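Local structure of branched-chain-amino-acid aminotransferase (Thermoproteus uzoniensis 768-20, 6THQ) at residues V42-R47 against M160-G165; R61-R66 against E221-E226; I204-V209 against L249-E254. The protein probably transfers amino groups from leucine, isoleucine and valine to 2-oxoglutarate, using pyridoxal 5'-phosphate as its cofactor. All blocks are in the same frame, centred on the assembly; numbering follows the deposited sequence.

Interaction 1 (V42-R47 against M160-G165). With PY5 (2-[O-phosphonopyridoxyl]-amino-pentanoic acid), chain E; PLP (pyridoxal-5'-phosphate), chain D.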
loop_
_atom_site.group_PDB
_atom_site.type_symbol
_atom_site.label_atom_id
_atom_site.label_comp_id
_atom_site.label_asym_id
_atom_site.label_seq_id
_atom_site.Cartn_x
_atom_site.Cartn_y
_atom_site.Cartn_z
ATOM N N VAL A 42 3.750 0.864 -9.027
ATOM C CA VAL A 42 3.103 2.090 -9.560
ATOM C C VAL A 42 2.144 1.642 -10.647
ATOM O O VAL A 42 2.336 0.591 -11.215
ATOM C CB VAL A 42 4.085 3.161 -10.030
ATOM C CG1 VAL A 42 4.975 3.621 -8.859
ATOM C CG2 VAL A 42 4.978 2.696 -11.193
ATOM N N PHE A 43 1.092 2.403 -10.892
ATOM C CA PHE A 43 0.161 2.098 -11.946
ATOM C C PHE A 43 -0.350 3.376 -12.678
ATOM O O PHE A 43 0.015 4.493 -12.320
ATOM C CB PHE A 43 -1.008 1.299 -11.425
ATOM C CG PHE A 43 -1.901 2.053 -10.489
ATOM C CD1 PHE A 43 -1.518 2.264 -9.131
ATOM C CD2 PHE A 43 -3.147 2.525 -10.912
ATOM C CE1 PHE A 43 -2.390 2.925 -8.249
ATOM C CE2 PHE A 43 -4.015 3.178 -10.038
ATOM C CZ PHE A 43 -3.630 3.383 -8.714
ATOM N N GLU A 44 -1.177 3.195 -13.715
ATOM C CA GLU A 44 -1.757 4.286 -14.460
ATOM C C GLU A 44 -3.191 3.970 -14.800
ATOM O O GLU A 44 -3.674 2.836 -14.605
ATOM C CB GLU A 44 -0.949 4.606 -15.740
ATOM C CG GLU A 44 0.203 5.609 -15.549
ATOM C CD GLU A 44 -0.288 6.967 -15.012
ATOM O OE1 GLU A 44 -1.484 7.317 -15.243
ATOM O OE2 GLU A 44 0.492 7.691 -14.348
ATOM N N GLY A 45 -3.886 4.992 -15.280
ATOM C CA GLY A 45 -5.257 4.911 -15.743
ATOM C C GLY A 45 -5.280 5.719 -17.048
ATOM O O GLY A 45 -4.972 6.899 -17.033
ATOM N N ILE A 46 -5.617 5.069 -18.183
ATOM C CA ILE A 46 -5.598 5.709 -19.486
ATOM C C ILE A 46 -6.859 5.352 -20.214
ATOM O O ILE A 46 -7.280 4.193 -20.221
ATOM C CB ILE A 46 -4.396 5.306 -20.332
ATOM C CG1 ILE A 46 -3.115 5.358 -19.531
ATOM C CG2 ILE A 46 -4.269 6.320 -21.473
ATOM C CD1 ILE A 46 -1.855 4.866 -20.243
ATOM N N ARG A 47 -7.540 6.350 -20.756
ATOM C CA ARG A 47 -8.750 6.031 -21.493
ATOM C C ARG A 47 -8.488 6.044 -23.007
ATOM O O ARG A 47 -7.595 6.749 -23.496
ATOM C CB ARG A 47 -9.860 6.996 -21.140
ATOM C CG ARG A 47 -10.827 6.444 -20.095
ATOM C CD ARG A 47 -12.003 7.363 -20.065
ATOM N NE ARG A 47 -12.925 7.096 -19.003
ATOM C CZ ARG A 47 -14.083 6.482 -19.181
ATOM N NH1 ARG A 47 -14.432 6.073 -20.367
ATOM N NH2 ARG A 47 -14.904 6.276 -18.164
ATOM N N MET A 160 2.012 12.234 -4.205
ATOM C CA MET A 160 1.984 12.756 -5.586
ATOM C C MET A 160 2.172 11.566 -6.626
ATOM O O MET A 160 1.691 11.668 -7.742
ATOM C CB MET A 160 3.021 13.861 -5.829
ATOM C CG MET A 160 2.587 14.859 -6.930
ATOM S SD MET A 160 3.802 16.142 -7.402
ATOM C CE MET A 160 4.968 15.135 -8.329
ATOM N N ALA A 161 2.847 10.474 -6.235
ATOM C CA ALA A 161 2.980 9.336 -7.114
ATOM C C ALA A 161 1.715 8.451 -7.161
ATOM O O ALA A 161 0.963 8.368 -6.184
ATOM C CB ALA A 161 4.175 8.521 -6.704
ATOM N N LYS A 162 1.455 7.821 -8.302
ATOM C CA LYS A 162 0.326 6.876 -8.380
ATOM C C LYS A 162 0.902 5.551 -7.974
ATOM O O LYS A 162 1.187 4.685 -8.828
ATOM C CB LYS A 162 -0.347 6.876 -9.777
ATOM C CG LYS A 162 -1.847 6.630 -9.741
ATOM C CD LYS A 162 -2.519 6.824 -11.096
ATOM C CE LYS A 162 -3.976 7.273 -11.017
ATOM N NZ LYS A 162 -4.984 6.203 -11.251
ATOM N N ALA A 163 1.135 5.418 -6.668
ATOM C CA ALA A 163 1.859 4.256 -6.104
ATOM C C ALA A 163 0.824 3.343 -5.474
ATOM O O ALA A 163 -0.095 3.787 -4.792
ATOM C CB ALA A 163 2.867 4.686 -5.021
ATOM N N THR A 164 0.972 2.043 -5.676
ATOM C CA THR A 164 -0.080 1.118 -5.287
ATOM C C THR A 164 -0.413 1.128 -3.801
ATOM O O THR A 164 -1.571 1.174 -3.439
ATOM C CB THR A 164 0.361 -0.303 -5.674
ATOM O OG1 THR A 164 1.625 -0.539 -5.065
ATOM C CG2 THR A 164 0.491 -0.461 -7.239
ATOM N N GLY A 165 0.592 1.064 -2.937
ATOM C CA GLY A 165 0.308 0.902 -1.515
ATOM C C GLY A 165 -0.455 2.102 -0.957
ATOM O O GLY A 165 -1.228 1.916 -0.047
HETATM N N1 PY5 E . -6.836 11.504 -7.476
HETATM C C2 PY5 E . -6.868 10.163 -7.252
HETATM C C2A PY5 E . -6.796 9.655 -5.835
HETATM C C3 PY5 E . -7.077 9.232 -8.415
HETATM O O3 PY5 E . -7.173 7.871 -8.257
HETATM C C4 PY5 E . -7.184 9.845 -9.784
HETATM C C4A PY5 E . -7.399 8.996 -11.035
HETATM C C5 PY5 E . -7.089 11.325 -9.868
HETATM C C6 PY5 E . -6.908 12.058 -8.698
HETATM C C5A PY5 E . -7.181 12.000 -11.234
HETATM O O4P PY5 E . -6.111 11.514 -12.059
HETATM P P PY5 E . -6.115 11.558 -13.670
HETATM O O1P PY5 E . -6.863 10.313 -14.071
HETATM O O2P PY5 E . -6.937 12.765 -14.014
HETATM O O3P PY5 E . -4.635 11.610 -14.018
HETATM N N PY5 E . -6.839 7.713 -10.696
HETATM C CA PY5 E . -7.645 6.545 -10.951
HETATM C C PY5 E . -8.041 6.739 -12.406
HETATM O O PY5 E . -7.229 6.084 -13.053
HETATM C CB PY5 E . -8.672 6.206 -9.831
HETATM C CG PY5 E . -8.453 4.785 -9.295
HETATM C CD PY5 E . -9.338 3.846 -10.120
HETATM O OXT PY5 E . -8.949 7.472 -12.922
HETATM N N1 PLP D . -6.482 11.065 -7.863
HETATM C C2 PLP D . -6.175 9.767 -7.655
HETATM C C2A PLP D . -6.032 9.352 -6.229
HETATM C C3 PLP D . -6.078 8.817 -8.809
HETATM O O3 PLP D . -5.800 7.481 -8.685
HETATM C C4 PLP D . -6.282 9.379 -10.177
HETATM C C4A PLP D . -6.165 8.473 -11.396
HETATM C C5 PLP D . -6.593 10.839 -10.240
HETATM C C6 PLP D . -6.678 11.594 -9.071
HETATM C C5A PLP D . -6.846 11.550 -11.551
HETATM O O4P PLP D . -5.660 11.591 -12.309
HETATM P P PLP D . -5.823 11.513 -13.896
HETATM O O1P PLP D . -6.621 10.242 -14.049
HETATM O O2P PLP D . -6.606 12.735 -14.273
HETATM O O3P PLP D . -4.386 11.495 -14.352
#
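Val42 and Ala163 form a single backbone bridge, and the amide N of Phe43 donates to the carbonyl O of Lys162 over 3.1 Å, nearly in line with the C=O. That carbonyl also receives a CA-H...O contact from Val42 CA at 3.3 Å. Lys162 is the centre of an inverse gamma turn in the loop before helix 167-179, and its side chain crosses the Phe43 ring at about a right angle. The methylene CG lies over one face, 4.0 Å from the ring centroid, in a CH-pi contact; a flat aromatic suits this place because its face packs against the methylenes while the amine goes on to the pyridoxal group. With chi1 of 67°, Phe43 CG sits between its own backbone N and carbonyl carbon, which brings a ring face against the lysine. Thr164 CG2 approaches Phe43 CD1 obliquely at 3.9 Å, and Tyr167 meets the ring edge-to-face. The lysine chain then bends at chi4 (-102°), turning NZ toward C4A of the pyridoxal group, where PLP and the adduct PY5 overlap as alternatives. This is consistent with Lys162 being the lysine that forms the internal aldimine with PLP, as in class IV aminotransferases.

Interaction 2 (R61-R66 against E221-E226); sequences RDHMER and EGITRE. With PLP (pyridoxal-5'-phosphate), chain D; PY5 (2-[O-phosphonopyridoxyl]-amino-pentanoic acid), chain E.
Arg66 reaches from helix 60-74 to the carbonyl O of Glu221, its NH1 donating over 3.0 Å beside the phosphate-binding cup, which is built on the N terminus of helix 223-234. The oxygen lies close to the guanidinium plane, although NH1 stands above the plane of the carbonyl. PLP and PY5 overlap as alternatives and place their phosphates almost identically: NH1 also donates to O3P, at 2.6 Å in PLP and 2.7 Å in PY5, while NH2 adds only a weak bond to the same oxygen. Ile223 N points almost straight at O3P of PLP, with an angle of 177° at the hydrogen, and Thr224 N donates to O2P of PLP at 2.7 Å; amides at a helix start have no carbonyl of an earlier turn to bind, which suits them to an anion. Gly222 occupies the N-cap, where the lack of a side chain lets its CA lie 3.3 Å from O4P of PLP.

Ile223 is the apolar filler between these groups. Its CG1 covers one face of the guanidinium and also one face of the His63 ring, in a CH-pi contact 4.0 Å from the ring centroid. In the next shell Glu44 fixes both flat groups: it forms a salt bridge with Arg66 NE and a hydrogen bond with His63 ND1. The bend of Arg66 at chi3 (71°) turns the guanidinium toward the phosphate. Farther out, Asp62 pairs with Arg59 through its carboxylate, while its CB touches CD1 of Ile223 at 3.7 Å.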
loop_
_atom_site.group_PDB
_atom_site.type_symbol
_atom_site.label_atom_id
_atom_site.label_comp_id
_atom_site.label_asym_id
_atom_site.label_seq_id
_atom_site.Cartn_x
_atom_site.Cartn_y
_atom_site.Cartn_z
ATOM N N ARG A 61 1.190 9.508 -23.933
ATOM C CA ARG A 61 2.574 9.797 -23.611
ATOM C C ARG A 61 2.713 10.431 -22.193
ATOM O O ARG A 61 3.618 10.068 -21.424
ATOM C CB ARG A 61 3.165 10.720 -24.702
ATOM C CG ARG A 61 4.627 11.039 -24.588
ATOM C CD ARG A 61 5.414 9.855 -25.083
ATOM N NE ARG A 61 6.834 10.090 -24.808
ATOM C CZ ARG A 61 7.831 9.959 -25.683
ATOM N NH1 ARG A 61 7.593 9.542 -26.939
ATOM N NH2 ARG A 61 9.067 10.223 -25.266
ATOM N N ASP A 62 1.837 11.384 -21.889
ATOM C CA ASP A 62 1.782 12.040 -20.630
ATOM C C ASP A 62 1.590 10.968 -19.514
ATOM O O ASP A 62 2.339 10.975 -18.550
ATOM C CB ASP A 62 0.627 13.077 -20.570
ATOM C CG ASP A 62 0.877 14.330 -21.448
ATOM O OD1 ASP A 62 2.030 14.714 -21.674
ATOM O OD2 ASP A 62 -0.101 14.986 -21.896
ATOM N N HIS A 63 0.626 10.056 -19.666
ATOM C CA HIS A 63 0.429 9.007 -18.679
ATOM C C HIS A 63 1.655 8.151 -18.523
ATOM O O HIS A 63 2.012 7.817 -17.385
ATOM C CB HIS A 63 -0.780 8.182 -18.993
ATOM C CG HIS A 63 -2.059 8.866 -18.642
ATOM N ND1 HIS A 63 -2.592 8.860 -17.367
ATOM C CD2 HIS A 63 -2.914 9.596 -19.399
ATOM C CE1 HIS A 63 -3.730 9.531 -17.360
ATOM N NE2 HIS A 63 -3.964 9.970 -18.588
ATOM N N MET A 64 2.334 7.813 -19.614
ATOM C CA MET A 64 3.517 6.936 -19.496
ATOM C C MET A 64 4.734 7.660 -18.890
ATOM O O MET A 64 5.518 7.070 -18.147
ATOM C CB MET A 64 3.861 6.230 -20.824
ATOM C CG MET A 64 2.760 5.290 -21.311
ATOM S SD MET A 64 2.501 4.033 -20.027
ATOM C CE MET A 64 1.193 3.033 -20.663
ATOM N N GLU A 65 4.892 8.938 -19.169
ATOM C CA GLU A 65 5.919 9.677 -18.488
ATOM C C GLU A 65 5.627 9.805 -16.977
ATOM O O GLU A 65 6.572 9.831 -16.198
ATOM C CB GLU A 65 6.083 11.055 -19.076
ATOM C CG GLU A 65 6.740 11.037 -20.417
ATOM C CD GLU A 65 6.767 12.427 -21.048
ATOM O OE1 GLU A 65 6.198 13.421 -20.473
ATOM O OE2 GLU A 65 7.359 12.530 -22.147
ATOM N N ARG A 66 4.351 9.908 -16.583
ATOM C CA ARG A 66 3.960 9.999 -15.191
ATOM C C ARG A 66 4.257 8.648 -14.511
ATOM O O ARG A 66 4.717 8.623 -13.355
ATOM C CB ARG A 66 2.489 10.391 -14.980
ATOM C CG ARG A 66 2.182 10.625 -13.477
ATOM C CD ARG A 66 0.825 11.223 -13.282
ATOM N NE ARG A 66 -0.245 10.240 -13.565
ATOM C CZ ARG A 66 -1.559 10.490 -13.553
ATOM N NH1 ARG A 66 -2.017 11.700 -13.292
ATOM N NH2 ARG A 66 -2.444 9.544 -13.853
ATOM N N GLU A 221 -1.117 14.558 -9.118
ATOM C CA GLU A 221 -1.026 15.542 -10.194
ATOM C C GLU A 221 -1.791 14.965 -11.425
ATOM O O GLU A 221 -1.176 14.381 -12.314
ATOM C CB GLU A 221 0.438 15.783 -10.517
ATOM C CG GLU A 221 0.588 16.839 -11.564
ATOM C CD GLU A 221 2.033 17.297 -11.854
ATOM O OE1 GLU A 221 3.018 16.611 -11.451
ATOM O OE2 GLU A 221 2.107 18.352 -12.573
ATOM N N GLY A 222 -3.129 15.083 -11.415
ATOM C CA GLY A 222 -3.984 14.414 -12.375
ATOM C C GLY A 222 -3.801 14.994 -13.789
ATOM O O GLY A 222 -3.597 16.229 -13.968
ATOM N N ILE A 223 -3.875 14.129 -14.797
ATOM C CA ILE A 223 -3.729 14.603 -16.154
ATOM C C ILE A 223 -5.093 15.210 -16.616
ATOM O O ILE A 223 -5.118 16.115 -17.460
ATOM C CB ILE A 223 -3.299 13.454 -17.048
ATOM C CG1 ILE A 223 -1.995 12.775 -16.577
ATOM C CG2 ILE A 223 -3.476 13.808 -18.503
ATOM C CD1 ILE A 223 -0.669 13.067 -17.146
ATOM N N THR A 224 -6.219 14.761 -16.063
ATOM C CA THR A 224 -7.455 15.426 -16.335
ATOM C C THR A 224 -7.473 16.829 -15.765
ATOM O O THR A 224 -7.905 17.787 -16.429
ATOM C CB THR A 224 -8.624 14.666 -15.766
ATOM O OG1 THR A 224 -8.464 13.302 -16.157
ATOM C CG2 THR A 224 -9.966 15.212 -16.286
ATOM N N ARG A 225 -7.011 16.947 -14.522
ATOM C CA ARG A 225 -6.842 18.223 -13.833
ATOM C C ARG A 225 -6.085 19.180 -14.765
ATOM O O ARG A 225 -6.506 20.327 -14.980
ATOM C CB ARG A 225 -6.071 17.969 -12.515
ATOM C CG ARG A 225 -5.729 19.188 -11.661
ATOM C CD ARG A 225 -4.829 18.782 -10.510
ATOM N NE ARG A 225 -4.548 19.944 -9.646
ATOM C CZ ARG A 225 -3.573 20.826 -9.873
ATOM N NH1 ARG A 225 -2.799 20.641 -10.884
ATOM N NH2 ARG A 225 -3.376 21.879 -9.089
ATOM N N GLU A 226 -4.955 18.723 -15.287
ATOM C CA GLU A 226 -4.139 19.540 -16.157
ATOM C C GLU A 226 -4.891 19.920 -17.431
ATOM O O GLU A 226 -4.882 21.069 -17.839
ATOM C CB GLU A 226 -2.850 18.815 -16.475
ATOM C CG GLU A 226 -1.757 19.744 -17.011
ATOM C CD GLU A 226 -0.613 18.971 -17.645
ATOM O OE1 GLU A 226 -0.231 17.919 -17.055
ATOM O OE2 GLU A 226 -0.085 19.405 -18.717
HETATM N N1 PLP D . -6.482 11.065 -7.863
HETATM C C2 PLP D . -6.175 9.767 -7.655
HETATM C C2A PLP D . -6.032 9.352 -6.229
HETATM C C3 PLP D . -6.078 8.817 -8.809
HETATM O O3 PLP D . -5.800 7.481 -8.685
HETATM C C4 PLP D . -6.282 9.379 -10.177
HETATM C C4A PLP D . -6.165 8.473 -11.396
HETATM C C5 PLP D . -6.593 10.839 -10.240
HETATM C C6 PLP D . -6.678 11.594 -9.071
HETATM C C5A PLP D . -6.846 11.550 -11.551
HETATM O O4P PLP D . -5.660 11.591 -12.309
HETATM P P PLP D . -5.823 11.513 -13.896
HETATM O O1P PLP D . -6.621 10.242 -14.049
HETATM O O2P PLP D . -6.606 12.735 -14.273
HETATM O O3P PLP D . -4.386 11.495 -14.352
HETATM N N1 PY5 E . -6.836 11.504 -7.476
HETATM C C2 PY5 E . -6.868 10.163 -7.252
HETATM C C2A PY5 E . -6.796 9.655 -5.835
HETATM C C3 PY5 E . -7.077 9.232 -8.415
HETATM O O3 PY5 E . -7.173 7.871 -8.257
HETATM C C4 PY5 E . -7.184 9.845 -9.784
HETATM C C4A PY5 E . -7.399 8.996 -11.035
HETATM C C5 PY5 E . -7.089 11.325 -9.868
HETATM C C6 PY5 E . -6.908 12.058 -8.698
HETATM C C5A PY5 E . -7.181 12.000 -11.234
HETATM O O4P PY5 E . -6.111 11.514 -12.059
HETATM P P PY5 E . -6.115 11.558 -13.670
HETATM O O1P PY5 E . -6.863 10.313 -14.071
HETATM O O2P PY5 E . -6.937 12.765 -14.014
HETATM O O3P PY5 E . -4.635 11.610 -14.018
HETATM N N PY5 E . -6.839 7.713 -10.696
HETATM C CA PY5 E . -7.645 6.545 -10.951
HETATM C C PY5 E . -8.041 6.739 -12.406
HETATM O O PY5 E . -7.229 6.084 -13.053
HETATM C CB PY5 E . -8.672 6.206 -9.831
HETATM C CG PY5 E . -8.453 4.785 -9.295
HETATM C CD PY5 E . -9.338 3.846 -10.120
HETATM O OXT PY5 E . -8.949 7.472 -12.922
#

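Interaction 3 (I204-V209 against L249-E254); sequences IVRRGV and LYAADE
Asp253 takes the amide of Arg207 on its carboxylate, Arg207 N lying 2.7 Å from OD2, and so braces the type I' turn, Arg206 to Val209, of the hairpin joining strands 201-206 and 209-212; Gly208 suits the positive phi there. Beside it, Val205 makes a hydrogen-bonded antiparallel pair with Glu254: Val205 N donates to Glu254 O over 2.9 Å. In return Val205 O accepts Asp253 N, also at 2.9 Å, and weakly Glu254 N, a classic beta bulge. With chi1 of -59°, Asp253 CG stands beside its own backbone N, and the short side chain reaches the turn amide.

Next to these polar bonds, Glu254 runs alongside Val205, its CG 3.8 Å from Val205 CB, and spends its carboxylate on Thr281 OG1 and Ile280 N at the start of helix 279-292. On the neighbouring residue Ile204, branched as suits a strand, CG2 meets Leu249 CD1 at 3.6 Å, and CB packs on the small Ala252 methyl. Helix 246-250 is thereby laid against the strand. An acid at position 253 thus supplies an acceptor to a turn amide, while the aliphatic part of Glu254 packs and its charged end is satisfied elsewhere.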
loop_
_atom_site.group_PDB
_atom_site.type_symbol
_atom_site.label_atom_id
_atom_site.label_comp_id
_atom_site.label_asym_id
_atom_site.label_seq_id
_atom_site.Cartn_x
_atom_site.Cartn_y
_atom_site.Cartn_z
ATOM N N ILE A 204 -13.915 23.598 -7.645
ATOM C CA ILE A 204 -15.131 24.310 -7.304
ATOM C C ILE A 204 -15.120 25.630 -8.082
ATOM O O ILE A 204 -14.068 26.080 -8.595
ATOM C CB ILE A 204 -15.241 24.641 -5.805
ATOM C CG1 ILE A 204 -14.206 25.673 -5.402
ATOM C CG2 ILE A 204 -15.235 23.370 -4.920
ATOM C CD1 ILE A 204 -14.402 26.122 -3.968
ATOM N N VAL A 205 -16.294 26.254 -8.152
ATOM C CA VAL A 205 -16.448 27.578 -8.734
ATOM C C VAL A 205 -17.053 28.474 -7.673
ATOM O O VAL A 205 -18.093 28.165 -7.093
ATOM C CB VAL A 205 -17.350 27.569 -9.945
ATOM C CG1 VAL A 205 -17.599 29.013 -10.418
ATOM C CG2 VAL A 205 -16.703 26.766 -11.047
ATOM N N ARG A 206 -16.371 29.572 -7.384
ATOM C CA ARG A 206 -16.840 30.505 -6.356
ATOM C C ARG A 206 -16.741 31.943 -6.973
ATOM O O ARG A 206 -15.635 32.395 -7.365
ATOM C CB ARG A 206 -16.050 30.262 -5.029
ATOM C CG ARG A 206 -15.603 31.386 -4.080
ATOM C CD ARG A 206 -15.134 30.866 -2.664
ATOM N NE ARG A 206 -15.634 31.748 -1.579
ATOM C CZ ARG A 206 -16.901 31.727 -1.101
ATOM N NH1 ARG A 206 -17.805 30.833 -1.523
ATOM N NH2 ARG A 206 -17.296 32.598 -0.189
ATOM N N ARG A 207 -17.901 32.630 -7.065
ATOM C CA ARG A 207 -18.012 33.992 -7.676
ATOM C C ARG A 207 -17.380 33.984 -9.060
ATOM O O ARG A 207 -16.449 34.764 -9.296
ATOM C CB ARG A 207 -17.296 35.087 -6.838
ATOM C CG ARG A 207 -17.720 35.269 -5.378
ATOM C CD ARG A 207 -16.546 35.707 -4.489
ATOM N NE ARG A 207 -16.994 35.901 -3.106
ATOM C CZ ARG A 207 -18.046 36.644 -2.736
ATOM N NH1 ARG A 207 -18.814 37.272 -3.639
ATOM N NH2 ARG A 207 -18.359 36.729 -1.449
ATOM N N GLY A 208 -17.812 33.057 -9.930
ATOM C CA GLY A 208 -17.218 32.925 -11.273
ATOM C C GLY A 208 -15.732 32.588 -11.430
ATOM O O GLY A 208 -15.257 32.532 -12.557
ATOM N N VAL A 209 -14.985 32.365 -10.333
ATOM C CA VAL A 209 -13.561 31.878 -10.409
ATOM C C VAL A 209 -13.479 30.344 -10.171
ATOM O O VAL A 209 -14.070 29.815 -9.219
ATOM C CB VAL A 209 -12.682 32.630 -9.391
ATOM C CG1 VAL A 209 -11.235 32.211 -9.484
ATOM C CG2 VAL A 209 -12.792 34.146 -9.613
ATOM N N LEU A 249 -16.438 24.705 0.025
ATOM C CA LEU A 249 -17.044 23.647 -0.680
ATOM C C LEU A 249 -18.567 23.691 -0.373
ATOM O O LEU A 249 -19.369 23.689 -1.264
ATOM C CB LEU A 249 -16.365 22.360 -0.218
ATOM C CG LEU A 249 -16.869 21.076 -0.922
ATOM C CD1 LEU A 249 -16.668 21.136 -2.430
ATOM C CD2 LEU A 249 -16.186 19.886 -0.299
ATOM N N TYR A 250 -18.953 23.792 0.875
ATOM C CA TYR A 250 -20.388 23.900 1.215
ATOM C C TYR A 250 -21.090 25.112 0.529
ATOM O O TYR A 250 -22.281 25.096 0.199
ATOM C CB TYR A 250 -20.551 24.038 2.758
ATOM C CG TYR A 250 -20.345 22.761 3.517
ATOM C CD1 TYR A 250 -20.075 21.533 2.863
ATOM C CD2 TYR A 250 -20.433 22.758 4.911
ATOM C CE1 TYR A 250 -19.938 20.335 3.604
ATOM C CE2 TYR A 250 -20.286 21.572 5.664
ATOM C CZ TYR A 250 -20.054 20.386 5.012
ATOM O OH TYR A 250 -19.891 19.287 5.803
ATOM N N ALA A 251 -20.346 26.183 0.403
ATOM C CA ALA A 251 -20.820 27.454 -0.129
ATOM C C ALA A 251 -20.497 27.652 -1.599
ATOM O O ALA A 251 -20.653 28.757 -2.093
ATOM C CB ALA A 251 -20.194 28.619 0.656
ATOM N N ALA A 252 -20.039 26.610 -2.314
ATOM C CA ALA A 252 -19.565 26.821 -3.663
ATOM C C ALA A 252 -20.772 27.096 -4.513
ATOM O O ALA A 252 -21.879 26.612 -4.193
ATOM C CB ALA A 252 -18.826 25.604 -4.150
ATOM N N ASP A 253 -20.606 27.871 -5.595
ATOM C CA ASP A 253 -21.700 28.024 -6.599
ATOM C C ASP A 253 -21.803 26.711 -7.360
ATOM O O ASP A 253 -22.900 26.320 -7.699
ATOM C CB ASP A 253 -21.401 29.204 -7.591
ATOM C CG ASP A 253 -21.244 30.569 -6.862
ATOM O OD1 ASP A 253 -22.161 30.871 -6.108
ATOM O OD2 ASP A 253 -20.255 31.360 -7.010
ATOM N N GLU A 254 -20.660 26.055 -7.685
ATOM C CA GLU A 254 -20.678 24.712 -8.296
ATOM C C GLU A 254 -19.454 23.921 -7.867
ATOM O O GLU A 254 -18.493 24.508 -7.429
ATOM C CB GLU A 254 -20.713 24.710 -9.827
ATOM C CG GLU A 254 -20.778 26.063 -10.539
ATOM C CD GLU A 254 -20.651 25.943 -12.034
ATOM O OE1 GLU A 254 -20.830 27.004 -12.696
ATOM O OE2 GLU A 254 -20.329 24.816 -12.561
#

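How the interactions relate
From the N terminus, the chain passes through strand 42-50 and helix 60-74 before interaction 1 closes a loop of 112 residues by bringing 160-165 back to the strand. Interaction 2, opened at 61-66 inside that loop, closes only at 221-226, so the two cross. Interaction 3 opens at 204-209, before interaction 2 has closed, and ends at 249-254; it therefore crosses interaction 2 but follows interaction 1 in series. Interactions 1 and 2 touch and share the cofactor, joining the antiparallel sheet and helix 60-74 to the loops and helix around it. Interaction 3, its centre about 25 Å from that of interaction 2, ties strands and a helix within the mixed-sheet part.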